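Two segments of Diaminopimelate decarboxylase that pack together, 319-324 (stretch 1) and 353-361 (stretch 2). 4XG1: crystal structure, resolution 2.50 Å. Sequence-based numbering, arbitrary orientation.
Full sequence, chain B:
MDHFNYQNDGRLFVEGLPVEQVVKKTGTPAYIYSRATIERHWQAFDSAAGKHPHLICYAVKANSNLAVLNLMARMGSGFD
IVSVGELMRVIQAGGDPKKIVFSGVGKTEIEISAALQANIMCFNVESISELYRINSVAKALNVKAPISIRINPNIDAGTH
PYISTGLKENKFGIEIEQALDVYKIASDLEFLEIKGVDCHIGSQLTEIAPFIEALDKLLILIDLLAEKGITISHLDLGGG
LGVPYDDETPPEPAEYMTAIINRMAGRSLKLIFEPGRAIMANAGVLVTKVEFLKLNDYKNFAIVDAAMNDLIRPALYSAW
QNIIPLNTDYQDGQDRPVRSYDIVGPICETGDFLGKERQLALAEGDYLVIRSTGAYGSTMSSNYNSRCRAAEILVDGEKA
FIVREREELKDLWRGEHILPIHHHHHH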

ATOM      1  N   ALA B 319       7.170  10.449   5.803  1.00 12.41           N
ATOM      2  CA  ALA B 319       6.836  11.720   5.246  1.00 12.62           C
ATOM      3  C   ALA B 319       6.179  12.550   6.295  1.00 12.94           C
ATOM      4  O   ALA B 319       5.435  12.034   7.155  1.00 13.44           O
ATOM      5  CB  ALA B 319       5.902  11.552   4.050  1.00 13.16           C
ATOM      6  N   TRP B 320       6.457  13.848   6.240  1.00 13.66           N
ATOM      7  CA  TRP B 320       5.832  14.826   7.127  1.00 13.75           C
ATOM      8  C   TRP B 320       4.731  15.475   6.345  1.00 13.14           C
ATOM      9  O   TRP B 320       4.952  16.024   5.316  1.00 12.65           O
ATOM     10  CB  TRP B 320       6.847  15.865   7.599  1.00 14.68           C
ATOM     11  CG  TRP B 320       6.376  16.676   8.831  1.00 15.32           C
ATOM     12  CD1 TRP B 320       6.631  16.389  10.150  1.00 15.29           C
ATOM     13  CD2 TRP B 320       5.533  17.832   8.820  1.00 14.04           C
ATOM     14  NE1 TRP B 320       5.997  17.301  10.960  1.00 15.56           N
ATOM     15  CE2 TRP B 320       5.321  18.203  10.179  1.00 14.39           C
ATOM     16  CE3 TRP B 320       4.950  18.585   7.808  1.00 14.16           C
ATOM     17  CZ2 TRP B 320       4.550  19.302  10.557  1.00 13.77           C
ATOM     18  CZ3 TRP B 320       4.184  19.709   8.175  1.00 15.42           C
ATOM     19  CH2 TRP B 320       3.999  20.055   9.554  1.00 14.80           C
ATOM     20  N   GLN B 321       3.519  15.318   6.816  1.00 14.94           N
ATOM     21  CA  GLN B 321       2.351  15.859   6.181  1.00 16.64           C
ATOM     22  C   GLN B 321       1.667  16.764   7.227  1.00 18.13           C
ATOM     23  O   GLN B 321       1.450  16.359   8.374  1.00 19.96           O
ATOM     24  CB  GLN B 321       1.454  14.680   5.811  1.00 17.57           C
ATOM     25  CG  GLN B 321       1.025  14.702   4.363  1.00 19.15           C
ATOM     26  CD  GLN B 321       1.712  13.787   3.383  1.00 19.76           C
ATOM     27  OE1 GLN B 321       2.403  12.831   3.678  1.00 19.75           O
ATOM     28  NE2 GLN B 321       1.498  14.118   2.151  1.00 24.05           N
ATOM     29  N   ASN B 322       1.444  18.023   6.887  1.00 18.95           N
ATOM     30  CA  ASN B 322       0.897  18.959   7.836  1.00 19.46           C
ATOM     31  C   ASN B 322      -0.529  18.520   8.214  1.00 19.94           C
ATOM     32  O   ASN B 322      -1.294  18.107   7.356  1.00 20.77           O
ATOM     33  CB  ASN B 322       0.892  20.370   7.232  1.00 20.14           C
ATOM     34  CG  ASN B 322       0.633  21.462   8.269  1.00 20.13           C
ATOM     35  OD1 ASN B 322       0.862  21.291   9.460  1.00 22.19           O
ATOM     36  ND2 ASN B 322       0.183  22.590   7.802  1.00 20.86           N
ATOM     37  N   ILE B 323      -0.861  18.628   9.496  1.00 20.68           N
ATOM     38  CA  ILE B 323      -2.166  18.259  10.017  1.00 21.38           C
ATOM     39  C   ILE B 323      -2.752  19.467  10.761  1.00 23.52           C
ATOM     40  O   ILE B 323      -2.186  19.912  11.760  1.00 24.92           O
ATOM     41  CB  ILE B 323      -2.067  17.068  10.955  1.00 19.90           C
ATOM     42  CG1 ILE B 323      -1.405  15.890  10.225  1.00 19.64           C
ATOM     43  CG2 ILE B 323      -3.452  16.675  11.449  1.00 19.75           C
ATOM     44  CD1 ILE B 323      -1.225  14.623  11.065  1.00 19.03           C
ATOM     45  N   ILE B 324      -3.877  19.978  10.258  1.00 24.07           N
ATOM     46  CA  ILE B 324      -4.479  21.204  10.729  1.00 24.86           C
ATOM     47  C   ILE B 324      -5.961  21.016  11.075  1.00 29.00           C
ATOM     48  O   ILE B 324      -6.620  20.141  10.528  1.00 30.15           O
ATOM     49  CB  ILE B 324      -4.363  22.318   9.682  1.00 22.59           C
ATOM     50  CG1 ILE B 324      -5.188  22.002   8.449  1.00 22.58           C
ATOM     51  CG2 ILE B 324      -2.915  22.516   9.327  1.00 23.10           C
ATOM     52  CD1 ILE B 324      -5.128  23.087   7.400  1.00 22.04           C
ATOM     53  N   PHE B 353       0.550   5.363  11.624  1.00 13.17           N
ATOM     54  CA  PHE B 353       0.411   6.740  12.082  1.00 13.70           C
ATOM     55  C   PHE B 353       0.297   7.690  10.895  1.00 14.97           C
ATOM     56  O   PHE B 353       0.668   7.364   9.775  1.00 14.07           O
ATOM     57  CB  PHE B 353       1.613   7.131  12.944  1.00 13.12           C
ATOM     58  CG  PHE B 353       2.908   7.222  12.191  1.00 12.64           C
ATOM     59  CD1 PHE B 353       3.730   6.116  12.053  1.00 12.54           C
ATOM     60  CD2 PHE B 353       3.312   8.424  11.608  1.00 13.10           C
ATOM     61  CE1 PHE B 353       4.938   6.210  11.326  1.00 12.76           C
ATOM     62  CE2 PHE B 353       4.517   8.517  10.891  1.00 12.89           C
ATOM     63  CZ  PHE B 353       5.329   7.408  10.758  1.00 12.19           C
ATOM     64  N   LEU B 354      -0.238   8.869  11.156  1.00 17.08           N
ATOM     65  CA  LEU B 354      -0.337   9.904  10.149  1.00 18.65           C
ATOM     66  C   LEU B 354       0.615  11.065  10.400  1.00 21.03           C
ATOM     67  O   LEU B 354       1.021  11.762   9.452  1.00 21.01           O
ATOM     68  CB  LEU B 354      -1.743  10.422  10.095  1.00 18.43           C
ATOM     69  CG  LEU B 354      -2.751   9.339   9.756  1.00 19.46           C
ATOM     70  CD1 LEU B 354      -4.098   9.987   9.846  1.00 20.85           C
ATOM     71  CD2 LEU B 354      -2.567   8.752   8.358  1.00 19.19           C
ATOM     72  N   GLY B 355       0.968  11.274  11.659  1.00 22.43           N
ATOM     73  CA  GLY B 355       1.908  12.331  11.995  1.00 24.81           C
ATOM     74  C   GLY B 355       2.338  12.200  13.438  1.00 24.36           C
ATOM     75  O   GLY B 355       1.582  11.716  14.263  1.00 22.03           O
ATOM     76  N   LYS B 356       3.542  12.686  13.728  1.00 25.08           N
ATOM     77  CA  LYS B 356       4.087  12.649  15.089  1.00 24.21           C
ATOM     78  C   LYS B 356       4.319  14.036  15.703  1.00 24.05           C
ATOM     79  O   LYS B 356       4.506  15.030  14.999  1.00 20.62           O
ATOM     80  CB  LYS B 356       5.339  11.825  15.081  1.00 23.02           C
ATOM     81  CG  LYS B 356       4.979  10.381  15.022  1.00 22.50           C
ATOM     82  CD  LYS B 356       6.154   9.481  14.784  1.00 22.77           C
ATOM     83  CE  LYS B 356       5.682   8.038  14.951  1.00 23.62           C
ATOM     84  NZ  LYS B 356       6.681   7.086  14.424  1.00 24.23           N
ATOM     85  N   GLU B 357       4.207  14.084  17.022  1.00 28.60           N
ATOM     86  CA  GLU B 357       4.462  15.292  17.806  1.00 32.06           C
ATOM     87  C   GLU B 357       3.861  16.535  17.234  1.00 29.75           C
ATOM     88  O   GLU B 357       4.559  17.452  16.868  1.00 30.43           O
ATOM     89  CB  GLU B 357       5.964  15.489  17.939  1.00 37.43           C
ATOM     90  CG  GLU B 357       6.643  14.416  18.771  1.00 44.47           C
ATOM     91  CD  GLU B 357       8.077  14.806  19.115  1.00 51.40           C
ATOM     92  OE1 GLU B 357       8.267  15.846  19.785  1.00 54.08           O
ATOM     93  OE2 GLU B 357       9.017  14.087  18.717  1.00 52.81           O
ATOM     94  N   ARG B 358       2.555  16.591  17.161  1.00 32.27           N
ATOM     95  CA  ARG B 358       1.892  17.807  16.710  1.00 32.00           C
ATOM     96  C   ARG B 358       1.195  18.532  17.858  1.00 33.25           C
ATOM     97  O   ARG B 358       0.512  17.949  18.688  1.00 32.98           O
ATOM     98  CB  ARG B 358       0.876  17.476  15.641  1.00 32.48           C
ATOM     99  CG  ARG B 358       1.413  16.554  14.560  1.00 34.34           C
ATOM    100  CD  ARG B 358       2.669  17.121  13.919  1.00 33.53           C
ATOM    101  NE  ARG B 358       3.194  16.244  12.876  1.00 29.34           N
ATOM    102  CZ  ARG B 358       2.749  16.223  11.624  1.00 26.83           C
ATOM    103  NH1 ARG B 358       1.734  16.992  11.238  1.00 23.55           N
ATOM    104  NH2 ARG B 358       3.316  15.403  10.759  1.00 27.54           N
ATOM    105  N   GLN B 359       1.406  19.833  17.880  1.00 42.41           N
ATOM    106  CA  GLN B 359       0.836  20.740  18.860  1.00 43.20           C
ATOM    107  C   GLN B 359      -0.562  21.071  18.434  1.00 39.84           C
ATOM    108  O   GLN B 359      -0.758  21.839  17.474  1.00 34.86           O
ATOM    109  CB  GLN B 359       1.663  22.029  18.905  1.00 46.95           C
ATOM    110  CG  GLN B 359       3.040  21.829  19.510  1.00 50.06           C
ATOM    111  CD  GLN B 359       3.062  22.124  20.997  1.00 55.13           C
ATOM    112  OE1 GLN B 359       2.712  23.232  21.418  1.00 55.13           O
ATOM    113  NE2 GLN B 359       3.452  21.138  21.802  1.00 56.59           N
ATOM    114  N   LEU B 360      -1.539  20.476  19.123  1.00 37.60           N
ATOM    115  CA  LEU B 360      -2.942  20.617  18.703  1.00 41.23           C
ATOM    116  C   LEU B 360      -3.916  20.749  19.867  1.00 36.89           C
ATOM    117  O   LEU B 360      -3.720  20.174  20.925  1.00 36.28           O
ATOM    118  CB  LEU B 360      -3.370  19.421  17.845  1.00 42.08           C
ATOM    119  CG  LEU B 360      -2.635  19.252  16.512  1.00 42.76           C
ATOM    120  CD1 LEU B 360      -2.839  17.834  15.993  1.00 41.81           C
ATOM    121  CD2 LEU B 360      -3.084  20.298  15.490  1.00 40.41           C
ATOM    122  N   ALA B 361      -4.967  21.503  19.607  1.00 33.58           N
ATOM    123  CA  ALA B 361      -6.050  21.729  20.542  1.00 35.02           C
ATOM    124  C   ALA B 361      -7.251  20.949  20.042  1.00 34.39           C
ATOM    125  O   ALA B 361      -7.954  21.383  19.109  1.00 31.46           O
ATOM    126  CB  ALA B 361      -6.382  23.216  20.601  1.00 35.62           C
TER
HETATM  127  O   HOH W   1       3.315  13.365   8.600  1.00 19.27           O
HETATM  128  O   HOH W   2       0.026  18.905  13.112  1.00 18.94           O

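Stretch 1 runs as an extended loop from Ala319 to Asn322 and becomes strand at Ile323 and Ile324. Stretch 2 turns corners at Leu354, Lys356 and Glu357, then runs as strand through Arg358, Gln359 and Leu360. The two backbones do not pair by direct hydrogen bonds. Their closest CA atoms, those of Trp320 and Gly355, are 6.7 Å apart. Side chains and two waters fill the space between them.

Arg358 is the centre of the contact. Its side chain reaches across to stretch 1, and its guanidinium grips the carbonyl of Gln321 with two hydrogen bonds. Arg358 NH1 donates to Gln321 O at 2.9 Å, and Arg358 NH2 donates to the same Gln321 O at 3.2 Å. The oxygen sits at the guanidinium edge, near its plane, where the N-H groups point. A weak hydrogen bond from Arg358 NE to Lys356 O, 2.8 Å, ties the side chain to its own stretch.

One face of the guanidinium lies flat on Trp320. The centres of the Arg358 guanidinium and the Trp320 ring are 3.9 Å apart, and their planes differ by 17°. The positive charge meets the indole pi cloud, off-centre over the five-membered ring. Trp320 NE1 and Arg358 NH2 are 3.3 Å apart, but both are donors, so this is stacking rather than a hydrogen bond.

Ile323 supplies the apolar part. Ile323 CD1 lies 4.3 Å from Leu354 CB and 4.0 Å from Gly355 CA. Gly355 suits this spot: an ideal CB there would lie 2.8 Å from Ile323 CD1, a clash. Farther along, Leu360 CD2 packs 3.9 Å from Ile323 O.

Water 1 donates to Ala319 O and Leu354 O and accepts from Gln321 N, bridging the backbones. Water 2 links Ile323 O to Arg358 NH1.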